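Local coordinates for protein polymerase subunit PA (Dhori virus, PDB 4CGS) that probably binds RNA as part of the viral polymerase, this chain being the N-terminal domain of the PA subunit, corresponding to the cap-snatching domain of other orthomyxovirus polymerases, at residues 57-62 with 90-95; 97-102 with 120-125. All blocks are in the same frame, centred on the assembly; numbering follows the deposited sequence.

Interaction 1: 57-62 with 90-95; sequences VPRYIV and LLDLKE
Arg59 reaches across to Asp92 and grips its carboxylate side-on with two nitrogens. CB leads into a fully extended chain, with CG anti to the backbone N (chi1 174°). CG lies 3.7 Å above the plane of the Tyr60 ring, offset toward its rim. Across the contact, CG and CD each lie near both Asp92 OD1 and Lys94 CB. NE then donates to Asp92 OD1 at 3.1 Å, almost straight but from above the carboxylate plane. At the tip, NH2 of Arg59 meets OD2 of Asp92 on its syn side at 2.9 Å, completing the salt bridge. The guanidinium and carboxylate planes are turned 49° apart. One face of the guanidinium is covered at its centre by Lys94 CD, the opposite face by Tyr60 OH. The like-charged Lys94 NZ is 4.3 Å from Arg59 NH1, a repulsion Asp92 probably offsets.

Lys94 N closes an Asx turn on Asp92 OD1 through a bent bond. Glu95 N, 3.0 Å from OD1, bonds nearly straight from above the carboxylate plane and makes an Asx motif. With Arg59 NE, three donors grip OD1, which probably limits the group's rotation. Tyr137 OH on helix 132-137 bonds both Asp92 OD2 and Tyr60 OH, and Gln142 NE2 also bonds the Tyr60 hydroxyl.

Beside this polar cluster, Leu90 CD2 fits between Tyr60 CD1, at 3.8 Å, and Val62 CG2. Ile61 and Leu91 point to the other face, where helix 68-78 packs on them. There Ile61 CD1 meets Leu93 CD1 at 4.1 Å. Ile61 and Leu91 exchange two backbone bonds, and Leu93 N donates to Arg59 O at 2.8 Å. This is an antiparallel strand pair inside the domain's mixed sheet, closed after strand 90-92 by an Asx turn and a buried Arg-Asp salt bridge.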
ATOM      1  N   VAL A  57      -0.393 -16.078  14.982  1.00 11.01           N
ATOM      2  CA  VAL A  57       0.789 -15.336  14.525  1.00  9.92           C
ATOM      3  C   VAL A  57       0.318 -14.361  13.422  1.00  8.46           C
ATOM      4  O   VAL A  57      -0.838 -14.466  12.959  1.00  8.74           O
ATOM      5  CB  VAL A  57       1.898 -16.264  14.007  1.00  9.14           C
ATOM      6  CG1 VAL A  57       2.384 -17.148  15.116  1.00 11.47           C
ATOM      7  CG2 VAL A  57       1.480 -17.081  12.771  1.00 10.07           C
ATOM      8  N   PRO A  58       1.192 -13.394  13.001  1.00  8.57           N
ATOM      9  CA  PRO A  58       0.694 -12.414  12.014  1.00  9.27           C
ATOM     10  C   PRO A  58       0.107 -13.132  10.784  1.00  7.91           C
ATOM     11  O   PRO A  58       0.687 -14.066  10.239  1.00  7.51           O
ATOM     12  CB  PRO A  58       2.002 -11.613  11.678  1.00 11.08           C
ATOM     13  CG  PRO A  58       2.739 -11.583  12.979  1.00 10.45           C
ATOM     14  CD  PRO A  58       2.458 -12.923  13.621  1.00 10.23           C
ATOM     15  N   ARG A  59      -1.044 -12.632  10.366  1.00  7.99           N
ATOM     16  CA  ARG A  59      -1.721 -13.119   9.162  1.00  7.16           C
ATOM     17  C   ARG A  59      -0.941 -12.841   7.913  1.00  7.26           C
ATOM     18  O   ARG A  59      -1.026 -13.567   6.947  1.00  7.98           O
ATOM     19  CB  ARG A  59      -3.114 -12.573   9.111  1.00  8.11           C
ATOM     20  CG  ARG A  59      -3.882 -12.896   7.846  1.00  8.39           C
ATOM     21  CD  ARG A  59      -5.287 -12.353   7.985  1.00  8.53           C
ATOM     22  NE  ARG A  59      -6.001 -12.345   6.704  1.00 10.35           N
ATOM     23  CZ  ARG A  59      -7.200 -11.859   6.464  1.00 10.73           C
ATOM     24  NH1 ARG A  59      -7.833 -11.210   7.396  1.00 12.77           N
ATOM     25  NH2 ARG A  59      -7.666 -11.890   5.235  1.00 11.82           N
ATOM     26  N   TYR A  60      -0.233 -11.726   7.892  1.00  6.65           N
ATOM     27  CA  TYR A  60       0.400 -11.214   6.698  1.00  7.94           C
ATOM     28  C   TYR A  60       1.885 -11.170   6.801  1.00  7.34           C
ATOM     29  O   TYR A  60       2.424 -10.943   7.897  1.00  8.04           O
ATOM     30  CB  TYR A  60      -0.051  -9.766   6.422  1.00  8.30           C
ATOM     31  CG  TYR A  60      -1.509  -9.671   6.066  1.00  6.53           C
ATOM     32  CD1 TYR A  60      -1.977  -9.834   4.756  1.00  6.16           C
ATOM     33  CD2 TYR A  60      -2.483  -9.448   7.048  1.00  7.09           C
ATOM     34  CE1 TYR A  60      -3.323  -9.718   4.441  1.00  6.33           C
ATOM     35  CE2 TYR A  60      -3.807  -9.315   6.744  1.00  6.37           C
ATOM     36  CZ  TYR A  60      -4.239  -9.439   5.434  1.00  6.79           C
ATOM     37  OH  TYR A  60      -5.608  -9.315   5.195  1.00  6.41           O
ATOM     38  N   ILE A  61       2.551 -11.428   5.694  1.00  7.43           N
ATOM     39  CA  ILE A  61       3.957 -11.081   5.473  1.00  7.90           C
ATOM     40  C   ILE A  61       4.000  -9.894   4.544  1.00  7.24           C
ATOM     41  O   ILE A  61       3.401  -9.941   3.473  1.00  8.81           O
ATOM     42  CB  ILE A  61       4.736 -12.269   4.857  1.00  8.25           C
ATOM     43  CG1 ILE A  61       4.673 -13.466   5.835  1.00 10.78           C
ATOM     44  CG2 ILE A  61       6.158 -11.873   4.555  1.00 11.89           C
ATOM     45  CD1 ILE A  61       5.226 -14.781   5.227  1.00 16.86           C
ATOM     46  N   VAL A  62       4.635  -8.813   4.935  1.00  6.49           N
ATOM     47  CA  VAL A  62       4.760  -7.652   4.083  1.00  6.14           C
ATOM     48  C   VAL A  62       6.001  -7.768   3.285  1.00  6.77           C
ATOM     49  O   VAL A  62       7.101  -7.771   3.854  1.00  7.36           O
ATOM     50  CB  VAL A  62       4.750  -6.296   4.913  1.00  6.76           C
ATOM     51  CG1 VAL A  62       5.010  -5.110   3.976  1.00  8.74           C
ATOM     52  CG2 VAL A  62       3.433  -6.096   5.681  1.00  7.93           C
ATOM     53  N   LEU A  90       1.861  -7.987  -0.068  1.00  5.61           N
ATOM     54  CA  LEU A  90       1.685  -8.790   1.101  1.00  5.35           C
ATOM     55  C   LEU A  90       1.348 -10.250   0.714  1.00  5.68           C
ATOM     56  O   LEU A  90       0.773 -10.503  -0.334  1.00  6.15           O
ATOM     57  CB  LEU A  90       0.575  -8.298   2.069  1.00  5.60           C
ATOM     58  CG  LEU A  90       0.500  -6.846   2.470  1.00  5.70           C
ATOM     59  CD1 LEU A  90      -0.318  -6.027   1.469  1.00  7.24           C
ATOM     60  CD2 LEU A  90      -0.023  -6.691   3.894  1.00  7.55           C
ATOM     61  N   LEU A  91       1.698 -11.205   1.577  1.00  6.17           N
ATOM     62  CA  LEU A  91       1.182 -12.533   1.544  1.00  6.48           C
ATOM     63  C   LEU A  91       0.118 -12.668   2.641  1.00  5.89           C
ATOM     64  O   LEU A  91       0.418 -12.368   3.789  1.00  7.48           O
ATOM     65  CB  LEU A  91       2.279 -13.546   1.696  1.00  7.26           C
ATOM     66  CG  LEU A  91       3.472 -13.520   0.775  1.00  7.08           C
ATOM     67  CD1 LEU A  91       4.422 -14.662   1.102  1.00 10.56           C
ATOM     68  CD2 LEU A  91       3.027 -13.479  -0.691  1.00  8.26           C
ATOM     69  N   ASP A  92      -1.098 -13.119   2.290  1.00  6.91           N
ATOM     70  CA  ASP A  92      -2.162 -13.324   3.223  1.00  6.81           C
ATOM     71  C   ASP A  92      -2.149 -14.826   3.542  1.00  6.98           C
ATOM     72  O   ASP A  92      -2.521 -15.647   2.695  1.00  8.24           O
ATOM     73  CB  ASP A  92      -3.471 -12.923   2.586  1.00  7.57           C
ATOM     74  CG  ASP A  92      -4.668 -13.164   3.471  1.00  9.08           C
ATOM     75  OD1 ASP A  92      -4.603 -13.899   4.463  1.00  9.08           O
ATOM     76  OD2 ASP A  92      -5.756 -12.580   3.161  1.00  9.97           O
ATOM     77  N   LEU A  93      -1.654 -15.179   4.727  1.00  7.85           N
ATOM     78  CA  LEU A  93      -1.469 -16.580   5.079  1.00  8.45           C
ATOM     79  C   LEU A  93      -2.786 -17.270   5.477  1.00  8.81           C
ATOM     80  O   LEU A  93      -2.893 -18.531   5.552  1.00 10.70           O
ATOM     81  CB  LEU A  93      -0.442 -16.683   6.182  1.00  7.80           C
ATOM     82  CG  LEU A  93       0.913 -15.999   5.936  1.00  8.98           C
ATOM     83  CD1 LEU A  93       1.898 -16.273   7.071  1.00 11.39           C
ATOM     84  CD2 LEU A  93       1.458 -16.485   4.590  1.00 10.25           C
ATOM     85  N   LYS A  94      -3.810 -16.487   5.755  1.00  9.15           N
ATOM     86  CA  LYS A  94      -5.174 -17.052   6.076  1.00 10.15           C
ATOM     87  C   LYS A  94      -5.837 -17.464   4.810  1.00 11.49           C
ATOM     88  O   LYS A  94      -6.264 -18.634   4.685  1.00 12.51           O
ATOM     89  CB  LYS A  94      -5.976 -16.054   6.878  1.00 10.04           C
ATOM     90  CG  LYS A  94      -7.387 -16.502   7.101  1.00 11.43           C
ATOM     91  CD  LYS A  94      -8.180 -15.377   7.735  1.00 16.00           C
ATOM     92  CE  LYS A  94      -9.629 -15.747   7.938  1.00 21.11           C
ATOM     93  NZ  LYS A  94     -10.330 -14.543   8.418  1.00 29.31           N
ATOM     94  N   GLU A  95      -5.956 -16.545   3.890  1.00 11.31           N
ATOM     95  CA  GLU A  95      -6.666 -16.771   2.621  1.00 11.92           C
ATOM     96  C   GLU A  95      -5.784 -17.451   1.560  1.00 11.93           C
ATOM     97  O   GLU A  95      -6.314 -17.933   0.539  1.00 13.44           O
ATOM     98  CB  GLU A  95      -7.272 -15.459   2.096  1.00 13.93           C
ATOM     99  CG  GLU A  95      -8.314 -14.874   3.031  1.00 15.03           C
ATOM    100  CD  GLU A  95      -9.482 -15.773   3.290  1.00 18.28           C
ATOM    101  OE1 GLU A  95      -9.765 -16.600   2.418  1.00 23.91           O
ATOM    102  OE2 GLU A  95     -10.098 -15.620   4.361  1.00 21.34           O
TER

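Interaction 2: 97-102 with 120-125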
ATOM      1  N   LYS A  97      -3.371 -15.986  -0.353  1.00 11.04           N
ATOM      2  CA  LYS A  97      -3.457 -15.067  -1.486  1.00 10.66           C
ATOM      3  C   LYS A  97      -2.227 -14.146  -1.450  1.00  8.20           C
ATOM      4  O   LYS A  97      -1.713 -13.849  -0.341  1.00  8.94           O
ATOM      5  CB  LYS A  97      -4.688 -14.179  -1.411  1.00 13.41           C
ATOM      6  CG  LYS A  97      -6.057 -14.812  -1.328  1.00 18.06           C
ATOM      7  CD  LYS A  97      -6.585 -15.309  -2.626  1.00 17.65           C
ATOM      8  CE  LYS A  97      -7.899 -16.034  -2.507  1.00 19.98           C
ATOM      9  NZ  LYS A  97      -8.262 -16.676  -3.779  1.00 26.28           N
ATOM     10  N   GLY A  98      -1.848 -13.645  -2.616  1.00  6.85           N
ATOM     11  CA  GLY A  98      -0.929 -12.564  -2.725  1.00  8.02           C
ATOM     12  C   GLY A  98      -1.735 -11.289  -2.880  1.00  6.34           C
ATOM     13  O   GLY A  98      -2.646 -11.247  -3.708  1.00  7.42           O
ATOM     14  N   VAL A  99      -1.385 -10.275  -2.143  1.00  6.36           N
ATOM     15  CA  VAL A  99      -2.108  -9.015  -2.123  1.00  6.20           C
ATOM     16  C   VAL A  99      -1.248  -7.943  -2.756  1.00  5.82           C
ATOM     17  O   VAL A  99      -0.138  -7.712  -2.347  1.00  6.97           O
ATOM     18  CB  VAL A  99      -2.520  -8.616  -0.685  1.00  5.69           C
ATOM     19  CG1 VAL A  99      -3.333  -7.311  -0.716  1.00  8.03           C
ATOM     20  CG2 VAL A  99      -3.288  -9.736   0.008  1.00  8.33           C
ATOM     21  N   TYR A 100      -1.820  -7.221  -3.724  1.00  5.20           N
ATOM     22  CA  TYR A 100      -1.160  -6.078  -4.354  1.00  5.75           C
ATOM     23  C   TYR A 100      -1.965  -4.852  -3.913  1.00  6.76           C
ATOM     24  O   TYR A 100      -3.196  -4.912  -3.907  1.00  9.08           O
ATOM     25  CB  TYR A 100      -1.158  -6.207  -5.845  1.00  8.15           C
ATOM     26  CG  TYR A 100      -0.511  -7.480  -6.400  1.00  7.61           C
ATOM     27  CD1 TYR A 100      -1.260  -8.599  -6.506  1.00 10.25           C
ATOM     28  CD2 TYR A 100       0.834  -7.525  -6.798  1.00  8.83           C
ATOM     29  CE1 TYR A 100      -0.766  -9.803  -6.994  1.00 10.95           C
ATOM     30  CE2 TYR A 100       1.376  -8.745  -7.313  1.00  9.08           C
ATOM     31  CZ  TYR A 100       0.527  -9.827  -7.405  1.00  9.34           C
ATOM     32  OH  TYR A 100       1.001 -11.065  -7.903  1.00 10.98           O
ATOM     33  N   VAL A 101      -1.275  -3.772  -3.573  1.00  5.57           N
ATOM     34  CA  VAL A 101      -1.947  -2.516  -3.151  1.00  6.00           C
ATOM     35  C   VAL A 101      -1.672  -1.454  -4.197  1.00  7.14           C
ATOM     36  O   VAL A 101      -0.506  -1.222  -4.568  1.00  7.85           O
ATOM     37  CB  VAL A 101      -1.421  -2.092  -1.800  1.00  6.39           C
ATOM     38  CG1 VAL A 101      -2.007  -0.744  -1.362  1.00  8.41           C
ATOM     39  CG2 VAL A 101      -1.713  -3.136  -0.743  1.00  7.95           C
ATOM     40  N   LYS A 102      -2.718  -0.788  -4.624  1.00  7.81           N
ATOM     41  CA  LYS A 102      -2.668   0.309  -5.525  1.00  9.60           C
ATOM     42  C   LYS A 102      -3.397   1.536  -4.948  1.00  8.67           C
ATOM     43  O   LYS A 102      -4.576   1.431  -4.572  1.00  8.70           O
ATOM     44  CB  LYS A 102      -3.215  -0.147  -6.948  1.00 13.09           C
ATOM     45  CG  LYS A 102      -2.422  -1.218  -7.729  1.00 20.25           C
ATOM     46  CD  LYS A 102      -2.791  -1.283  -9.226  1.00 26.04           C
ATOM     47  CE  LYS A 102      -1.802  -2.115 -10.080  1.00 22.52           C
ATOM     48  NZ  LYS A 102      -1.928  -1.977 -11.591  1.00 19.81           N
ATOM     49  N   ILE A 120      -5.251 -10.973  -4.857  1.00  7.15           N
ATOM     50  CA  ILE A 120      -6.177  -9.941  -4.469  1.00  8.34           C
ATOM     51  C   ILE A 120      -5.520  -8.592  -4.758  1.00  6.88           C
ATOM     52  O   ILE A 120      -4.412  -8.317  -4.327  1.00  8.74           O
ATOM     53  CB  ILE A 120      -6.519 -10.008  -2.936  1.00 11.60           C
ATOM     54  CG1 ILE A 120      -7.230 -11.289  -2.621  1.00 15.79           C
ATOM     55  CG2 ILE A 120      -7.285  -8.699  -2.524  1.00 13.13           C
ATOM     56  CD1 ILE A 120      -8.615 -11.394  -3.162  1.00 17.92           C
ATOM     57  N   PHE A 121      -6.229  -7.680  -5.427  1.00  7.91           N
ATOM     58  CA  PHE A 121      -5.748  -6.332  -5.673  1.00  8.19           C
ATOM     59  C   PHE A 121      -6.586  -5.342  -4.831  1.00  8.46           C
ATOM     60  O   PHE A 121      -7.670  -4.982  -5.189  1.00 10.16           O
ATOM     61  CB  PHE A 121      -5.858  -5.999  -7.174  1.00 11.33           C
ATOM     62  CG  PHE A 121      -4.741  -6.578  -8.071  1.00 14.35           C
ATOM     63  CD1 PHE A 121      -4.659  -7.949  -8.241  1.00 19.39           C
ATOM     64  CD2 PHE A 121      -3.781  -5.777  -8.703  1.00 19.33           C
ATOM     65  CE1 PHE A 121      -3.715  -8.528  -9.046  1.00 20.65           C
ATOM     66  CE2 PHE A 121      -2.791  -6.369  -9.463  1.00 18.66           C
ATOM     67  CZ  PHE A 121      -2.786  -7.750  -9.661  1.00 19.61           C
ATOM     68  N   VAL A 122      -5.968  -4.864  -3.763  1.00  6.74           N
ATOM     69  CA  VAL A 122      -6.523  -3.772  -2.926  1.00  6.90           C
ATOM     70  C   VAL A 122      -6.330  -2.495  -3.690  1.00  6.80           C
ATOM     71  O   VAL A 122      -5.171  -2.098  -4.027  1.00  8.36           O
ATOM     72  CB  VAL A 122      -5.831  -3.734  -1.545  1.00  6.80           C
ATOM     73  CG1 VAL A 122      -6.065  -2.426  -0.832  1.00  8.30           C
ATOM     74  CG2 VAL A 122      -6.269  -4.962  -0.708  1.00  8.94           C
ATOM     75  N   ARG A 123      -7.447  -1.789  -3.922  0.60  6.35           N
ATOM     76  CA  ARG A 123      -7.473  -0.597  -4.772  0.60  6.76           C
ATOM     77  C   ARG A 123      -8.200   0.497  -4.025  0.60  6.05           C
ATOM     78  O   ARG A 123      -9.388   0.389  -3.728  0.60  8.15           O
ATOM     79  CB  ARG A 123      -8.146  -0.833  -6.131  0.60  7.75           C
ATOM     80  CG  ARG A 123      -7.278  -1.631  -7.141  0.60  9.09           C
ATOM     81  CD  ARG A 123      -8.059  -1.836  -8.434  0.60 10.01           C
ATOM     82  NE  ARG A 123      -7.210  -2.139  -9.615  0.60 10.31           N
ATOM     83  CZ  ARG A 123      -7.195  -3.289 -10.313  0.60  9.51           C
ATOM     84  NH1 ARG A 123      -7.970  -4.327  -9.947  0.60 11.67           N
ATOM     85  NH2 ARG A 123      -6.436  -3.381 -11.433  0.60 10.28           N
ATOM     86  N   VAL A 124      -7.448   1.516  -3.617  1.00  6.75           N
ATOM     87  CA  VAL A 124      -7.970   2.584  -2.767  1.00  7.00           C
ATOM     88  C   VAL A 124      -7.624   3.908  -3.359  1.00  7.43           C
ATOM     89  O   VAL A 124      -6.547   4.094  -3.964  1.00  8.82           O
ATOM     90  CB  VAL A 124      -7.443   2.458  -1.326  1.00  6.73           C
ATOM     91  CG1 VAL A 124      -7.865   1.161  -0.641  1.00  9.75           C
ATOM     92  CG2 VAL A 124      -5.937   2.615  -1.203  1.00  9.59           C
ATOM     93  N   SER A 125      -8.463   4.925  -3.117  1.00  9.08           N
ATOM     94  CA  SER A 125      -8.195   6.300  -3.572  1.00  8.87           C
ATOM     95  C   SER A 125      -7.636   7.110  -2.466  1.00 10.06           C
ATOM     96  O   SER A 125      -7.820   6.842  -1.281  1.00  9.77           O
ATOM     97  CB  SER A 125      -9.436   6.972  -4.123  1.00 10.04           C
ATOM     98  OG  SER A 125     -10.276   7.430  -3.064  1.00 10.38           O
TER
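Tyr100 and Phe121 stack on one face of the sheet as an offset pair. Their ring centroids are 4.5 Å apart and the planes are inclined by 23°. In both residues CG is anti to the carbonyl carbon (chi1 -57° for Tyr100, -79° for Phe121), which starts the two rings off in the same sense. Tyr100 CD1 does the closest touching, 3.5 Å from Phe121 CE1 and displaced toward the rim of that ring. Tyr100 CB also sits over the Phe121 face in a CH-pi contact, 4.1 Å from the ring centroid. Lys102 CE comes to the edge of the Phe121 ring. The Tyr100 hydroxyl is hydrogen-bonded to Glu119 OE2.

On the other face Val99, Val101, Ile120 and Val122 form an apolar layer. Val99 CG1 meets Val122 CG2 at 3.8 Å, the two side chains crossing at a slant. Lys97 CG lies 3.9 Å from Ile120 CG1, and Lys97 NZ hydrogen-bonds to Glu117 O. Tyr137 of helix 132-137 packs on Val99, Ile120 and Val122.

Five alternating backbone hydrogen bonds make this a parallel ladder. Strand 119-125 is outermost within this chain. The helix-flanked mixed sheet is consistent with the PD-(D/E)XK nuclease-like fold of orthomyxovirus PA N-terminal domains.

In the fold
Interactions 1 and 2 belong to one mixed sheet, with centres about 13 Å apart. Strand 90-92 of interaction 1 is the antiparallel neighbour of strand 97-104, which carries the first half of interaction 2. Asp92 N and Lys97 O, 2.8 Å apart, and Leu90 O and Val99 N, also 2.8 Å apart, probably form hydrogen bonds. Leu90 CD1 packs on Val101 CG2 at 3.9 Å, continuing the apolar layer from one contact into the other. Tyr137 of helix 132-137 reaches both: its hydroxyl bonds into the polar cluster of interaction 1, and its side chain covers part of the apolar face of interaction 2. A glycerol, probably from the crystallisation liquor, lies by Val62.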